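Glutamate racemase (Francisella tularensis subsp. tularensis, PDB 3OUT) belongs to the aspartate/glutamate racemase family and holds D-glutamic acid in a pocket between two alpha/beta halves. Local coordinates at residues R43-Y46 against G47-R51; L171-F174 against H175-I179. One frame throughout, in Å; residues are numbered along the deposited sequence. Where two conformers were deposited one is given.

Contact 1 (R43-Y46 against G47-R51); sequences RIPY and GTKSR. With DGL (D-glutamic acid), chain E.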
loop_
_atom_site.group_PDB
_atom_site.type_symbol
_atom_site.label_atom_id
_atom_site.label_comp_id
_atom_site.label_asym_id
_atom_site.label_seq_id
_atom_site.Cartn_x
_atom_site.Cartn_y
_atom_site.Cartn_z
ATOM N N ARG B 43 -5.295 4.881 4.729
ATOM C CA ARG B 43 -3.967 5.233 5.288
ATOM C C ARG B 43 -3.925 6.564 6.022
ATOM O O ARG B 43 -2.853 6.965 6.497
ATOM C CB ARG B 43 -2.909 5.153 4.161
ATOM C CG ARG B 43 -2.949 3.865 3.419
ATOM C CD ARG B 43 -1.825 3.708 2.383
ATOM N NE ARG B 43 -1.921 4.670 1.283
ATOM C CZ ARG B 43 -1.330 4.553 0.116
ATOM N NH1 ARG B 43 -0.510 3.527 -0.149
ATOM N NH2 ARG B 43 -1.503 5.537 -0.779
ATOM N N ILE B 44 -5.065 7.243 6.149
ATOM C CA ILE B 44 -5.162 8.417 7.023
ATOM C C ILE B 44 -4.885 8.034 8.495
ATOM O O ILE B 44 -5.144 6.902 8.940
ATOM C CB ILE B 44 -6.500 9.180 6.890
ATOM C CG1 ILE B 44 -7.729 8.285 7.183
ATOM C CG2 ILE B 44 -6.574 9.888 5.523
ATOM C CD1 ILE B 44 -9.085 9.073 7.145
ATOM N N PRO B 45 -4.364 8.980 9.276
ATOM C CA PRO B 45 -4.047 10.354 8.908
ATOM C C PRO B 45 -2.712 10.478 8.197
ATOM O O PRO B 45 -1.784 9.688 8.435
ATOM C CB PRO B 45 -3.977 11.068 10.255
ATOM C CG PRO B 45 -3.444 10.015 11.151
ATOM C CD PRO B 45 -4.065 8.732 10.684
ATOM N N TYR B 46 -2.574 11.493 7.354
ATOM C CA TYR B 46 -1.271 11.858 6.825
ATOM C C TYR B 46 -0.531 12.838 7.735
ATOM O O TYR B 46 0.675 12.972 7.634
ATOM C CB TYR B 46 -1.434 12.524 5.467
ATOM C CG TYR B 46 -1.737 11.644 4.276
ATOM C CD1 TYR B 46 -2.454 10.447 4.384
ATOM C CD2 TYR B 46 -1.418 12.085 2.993
ATOM C CE1 TYR B 46 -2.789 9.709 3.249
ATOM C CE2 TYR B 46 -1.739 11.342 1.861
ATOM C CZ TYR B 46 -2.437 10.165 1.989
ATOM O OH TYR B 46 -2.732 9.526 0.810
ATOM N N GLY B 47 -1.257 13.514 8.618
ATOM C CA GLY B 47 -0.680 14.612 9.403
ATOM C C GLY B 47 0.430 14.213 10.360
ATOM O O GLY B 47 1.149 15.077 10.880
ATOM N N THR B 48 0.524 12.920 10.666
ATOM C CA THR B 48 1.508 12.378 11.589
ATOM C C THR B 48 2.512 11.451 10.894
ATOM O O THR B 48 3.240 10.754 11.593
ATOM C CB THR B 48 0.791 11.596 12.723
ATOM O OG1 THR B 48 0.047 10.532 12.162
ATOM C CG2 THR B 48 -0.119 12.543 13.491
ATOM N N LYS B 49 2.552 11.447 9.556
ATOM C CA LYS B 49 3.450 10.575 8.782
ATOM C C LYS B 49 4.676 11.382 8.315
ATOM O O LYS B 49 4.690 12.606 8.421
ATOM C CB LYS B 49 2.675 9.951 7.604
ATOM C CG LYS B 49 1.359 9.184 7.932
ATOM C CD LYS B 49 1.572 7.996 8.869
ATOM C CE LYS B 49 0.258 7.445 9.549
ATOM N NZ LYS B 49 -0.840 6.979 8.589
ATOM N N SER B 50 5.692 10.693 7.831
ATOM C CA SER B 50 6.926 11.307 7.347
ATOM C C SER B 50 6.744 11.991 5.996
ATOM O O SER B 50 5.831 11.670 5.214
ATOM C CB SER B 50 8.043 10.281 7.190
ATOM O OG SER B 50 7.837 9.482 6.042
ATOM N N ARG B 51 7.656 12.888 5.683
ATOM C CA ARG B 51 7.637 13.506 4.353
ATOM C C ARG B 51 7.775 12.476 3.236
ATOM O O ARG B 51 7.094 12.585 2.195
ATOM C CB ARG B 51 8.724 14.544 4.230
ATOM C CG ARG B 51 8.486 15.812 4.966
ATOM C CD ARG B 51 9.806 16.541 4.780
ATOM N NE ARG B 51 10.023 17.837 5.376
ATOM C CZ ARG B 51 10.289 18.091 6.649
ATOM N NH1 ARG B 51 10.270 17.152 7.596
ATOM N NH2 ARG B 51 10.535 19.330 6.975
HETATM N N DGL E . -6.849 14.623 6.589
HETATM C CA DGL E . -5.827 15.126 7.573
HETATM C C DGL E . -4.833 14.048 7.900
HETATM O O DGL E . -4.732 13.064 7.134
HETATM C CB DGL E . -5.021 16.318 7.072
HETATM C CG DGL E . -5.852 17.505 6.562
HETATM C CD DGL E . -5.064 18.777 6.321
HETATM O OE1 DGL E . -3.878 18.848 6.693
HETATM O OE2 DGL E . -5.680 19.739 5.781
HETATM O OXT DGL E . -4.066 14.175 8.885
#
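K49 NZ is gripped by carbonyls from both sides of a subunit boundary: it gives a 2.9 Å hydrogen bond to P45 O in its own loop and is hydrogen-bonded to A42 O and I44 O of the second subunit. The approach to P45 O is somewhat off the carbonyl plane, with a C=O...N angle of 149°. K49 CG, set by chi1 (-54°) anti to the carbonyl carbon, lies 3.2 Å from P45 O; the bend at chi2 keeps the chain close to that oxygen and the bend at chi4 turns NZ onto it. A long, flexible lysine suits this place because one ammonium can serve several carbonyls at once.

The backbone here is a type I beta turn from Y46 to K49, closed by K49 N to Y46 O at 3.1 Å. Before it comes P45, whose preceding peptide bond is cis; P45 CG lies 3.7 Å from T48 OG1. The start of the turn presents two N-H groups to one carboxylate of D-glutamic acid: Y46 N meets its O at 2.7 Å and G47 N its OXT at 2.9 Å. Glycine fits because a CB here would run into OXT. The Y46 OH is hydrogen-bonded to D40, which also forms a salt bridge with R43.

The cis-proline bend and the turn thus form a main-chain cradle for a carboxylate. K49 NZ sits on the oxygen of the very peptide whose N-H, Y46 N, meets the ligand; it would probably polarise that N-H toward the carboxylate, and it ties the pocket loop to the subunit interface.

Contact 2 (L171-F174 against H175-I179); sequences LSYF and HDKNI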
loop_
_atom_site.group_PDB
_atom_site.type_symbol
_atom_site.label_atom_id
_atom_site.label_comp_id
_atom_site.label_asym_id
_atom_site.label_seq_id
_atom_site.Cartn_x
_atom_site.Cartn_y
_atom_site.Cartn_z
ATOM N N LEU B 171 -3.256 26.764 21.699
ATOM C CA LEU B 171 -3.386 28.178 21.271
ATOM C C LEU B 171 -2.782 29.174 22.243
ATOM O O LEU B 171 -2.608 30.350 21.889
ATOM C CB LEU B 171 -4.853 28.526 21.029
ATOM C CG LEU B 171 -5.569 27.765 19.928
ATOM C CD1 LEU B 171 -7.021 28.050 19.956
ATOM C CD2 LEU B 171 -4.965 28.083 18.544
ATOM N N SER B 172 -2.449 28.720 23.450
ATOM C CA SER B 172 -1.822 29.596 24.444
ATOM C C SER B 172 -0.485 30.152 23.930
ATOM O O SER B 172 -0.110 31.279 24.283
ATOM C CB SER B 172 -1.645 28.851 25.774
ATOM O OG SER B 172 -0.829 27.713 25.607
ATOM N N TYR B 173 0.211 29.381 23.088
ATOM C CA TYR B 173 1.430 29.838 22.418
ATOM C C TYR B 173 1.261 31.223 21.766
ATOM O O TYR B 173 2.237 31.947 21.688
ATOM C CB TYR B 173 1.873 28.814 21.367
ATOM C CG TYR B 173 2.970 29.254 20.426
ATOM C CD1 TYR B 173 4.277 29.342 20.850
ATOM C CD2 TYR B 173 2.700 29.554 19.092
ATOM C CE1 TYR B 173 5.292 29.726 19.970
ATOM C CE2 TYR B 173 3.699 29.936 18.224
ATOM C CZ TYR B 173 4.983 30.018 18.660
ATOM O OH TYR B 173 5.982 30.378 17.804
ATOM N N PHE B 174 0.052 31.559 21.299
ATOM C CA PHE B 174 -0.170 32.791 20.528
ATOM C C PHE B 174 -0.518 33.995 21.386
ATOM O O PHE B 174 -0.577 35.101 20.882
ATOM C CB PHE B 174 -1.276 32.604 19.486
ATOM C CG PHE B 174 -0.940 31.579 18.447
ATOM C CD1 PHE B 174 -0.087 31.885 17.425
ATOM C CD2 PHE B 174 -1.493 30.316 18.499
ATOM C CE1 PHE B 174 0.232 30.946 16.451
ATOM C CE2 PHE B 174 -1.184 29.365 17.557
ATOM C CZ PHE B 174 -0.317 29.680 16.528
ATOM N N HIS B 175 -0.784 33.789 22.670
ATOM C CA HIS B 175 -1.353 34.901 23.452
ATOM C C HIS B 175 -0.446 36.131 23.517
ATOM O O HIS B 175 -0.950 37.257 23.467
ATOM C CB HIS B 175 -1.776 34.455 24.846
ATOM C CG HIS B 175 -3.091 33.750 24.859
ATOM N ND1 HIS B 175 -3.338 32.638 25.640
ATOM C CD2 HIS B 175 -4.233 33.992 24.172
ATOM C CE1 HIS B 175 -4.577 32.225 25.433
ATOM N NE2 HIS B 175 -5.140 33.025 24.542
ATOM N N ASP B 176 0.861 35.936 23.590
ATOM C CA ASP B 176 1.783 37.085 23.640
ATOM C C ASP B 176 2.328 37.509 22.262
ATOM O O ASP B 176 3.229 38.350 22.205
ATOM C CB ASP B 176 2.961 36.792 24.594
ATOM C CG ASP B 176 3.912 35.746 24.058
ATOM O OD1 ASP B 176 3.559 35.054 23.104
ATOM O OD2 ASP B 176 5.020 35.593 24.599
ATOM N N LYS B 177 1.805 36.956 21.160
ATOM C CA LYS B 177 2.446 37.162 19.846
ATOM C C LYS B 177 1.828 38.288 19.024
ATOM O O LYS B 177 2.366 38.628 17.968
ATOM C CB LYS B 177 2.403 35.872 18.987
ATOM C CG LYS B 177 3.024 34.609 19.610
ATOM C CD LYS B 177 4.470 34.830 20.050
ATOM C CE LYS B 177 5.219 33.524 20.305
ATOM N NZ LYS B 177 4.927 32.925 21.636
ATOM N N ASN B 178 0.703 38.840 19.473
ATOM C CA ASN B 178 0.031 39.922 18.777
ATOM C C ASN B 178 -0.240 39.590 17.296
ATOM O O ASN B 178 -0.021 40.412 16.389
ATOM C CB ASN B 178 0.849 41.225 18.900
ATOM C CG ASN B 178 1.151 41.595 20.338
ATOM O OD1 ASN B 178 0.238 41.719 21.161
ATOM N ND2 ASN B 178 2.444 41.773 20.656
ATOM N N ILE B 179 -0.737 38.382 17.038
ATOM C CA ILE B 179 -1.103 38.037 15.657
ATOM C C ILE B 179 -2.348 38.806 15.180
ATOM O O ILE B 179 -3.291 39.080 15.956
ATOM C CB ILE B 179 -1.249 36.478 15.443
ATOM C CG1 ILE B 179 -2.566 35.942 15.987
ATOM C CG2 ILE B 179 -0.046 35.738 16.031
ATOM C CD1 ILE B 179 -2.727 34.352 15.785
HETATM O O HOH W 1 1.432 33.552 24.781
HETATM O O HOH W 2 -1.868 36.924 19.407
#
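K177 and Y173 meet through a charged contact: the ammonium lies over one face of the tyrosine ring, NZ 4.0 Å from the ring centroid and 28° off its normal, a cation-pi interaction. The neighbouring CE also lies over the face, a CH-pi contact; the two side chains cross at about a right angle. Two oxygens complete the grip on NZ. Y173 O accepts a 2.9 Å hydrogen bond nearly along the C=O axis, and D176 OD1 offers its syn lone pair in a salt bridge, also 2.9 Å. Bends at chi2 (-55°) and chi4 fold the lysine back toward Y173, the residue before the turn; a long cationic chain suits a site with a ring, a carbonyl and a carboxylate to satisfy.

Backbone hydrogen bonds shape the chain. H175 N reaches S172 O, and K177 N closes the type I beta turn from F174 to K177 on F174 O at 3.0 Å. Two waters extend this network: water 1 links S172 O to D176 N, and water 2 links F174 O to I179 N, so each of these carbonyls serves one amide directly and another through water. The H175 side chain is hydrogen-bonded through NE2 to I199 O and lays its ring beside S172, ND1 3.6 Å from S172 CA.

Apolar contact lies on the inner side. F174 CD1 touches I179 CD1 at 4.0 Å, the two side chains crossing obliquely, while Y173 CD2 sits 3.8 Å above the F174 ring plane, over its centre. L200 packs on both F174 and I179, and I117 of strand 113-118 on F174.

Aromatic and aliphatic groups thus bury one side of this helix-to-strand connection, while the ammonium, its charge probably partly offset by D176, ties the K177 side chain back to the carbonyl just before the turn.

How the contacts relate
Contact 1 comes first along the chain, in the loop from strand 35-39 to helix 51-67, and contact 2 follows in the connection from helix 161-171 to strand 181-184. Strand 35-39 belongs to the six-stranded parallel sheet and strand 181-184 to the four-stranded one, so the two loops border strands of different sheets. The centres of contact 1 and contact 2 are about 27 Å apart, and the nearest atoms of contact 1 and contact 2 are about 16 Å apart. Contact 1 lies at the D-glutamic acid pocket and meets neighbouring subunits, whereas contact 2 is farther from the chain centre and touches no other chain of the assembly. One shapes the pocket; the other links consecutive elements of the second alpha/beta half.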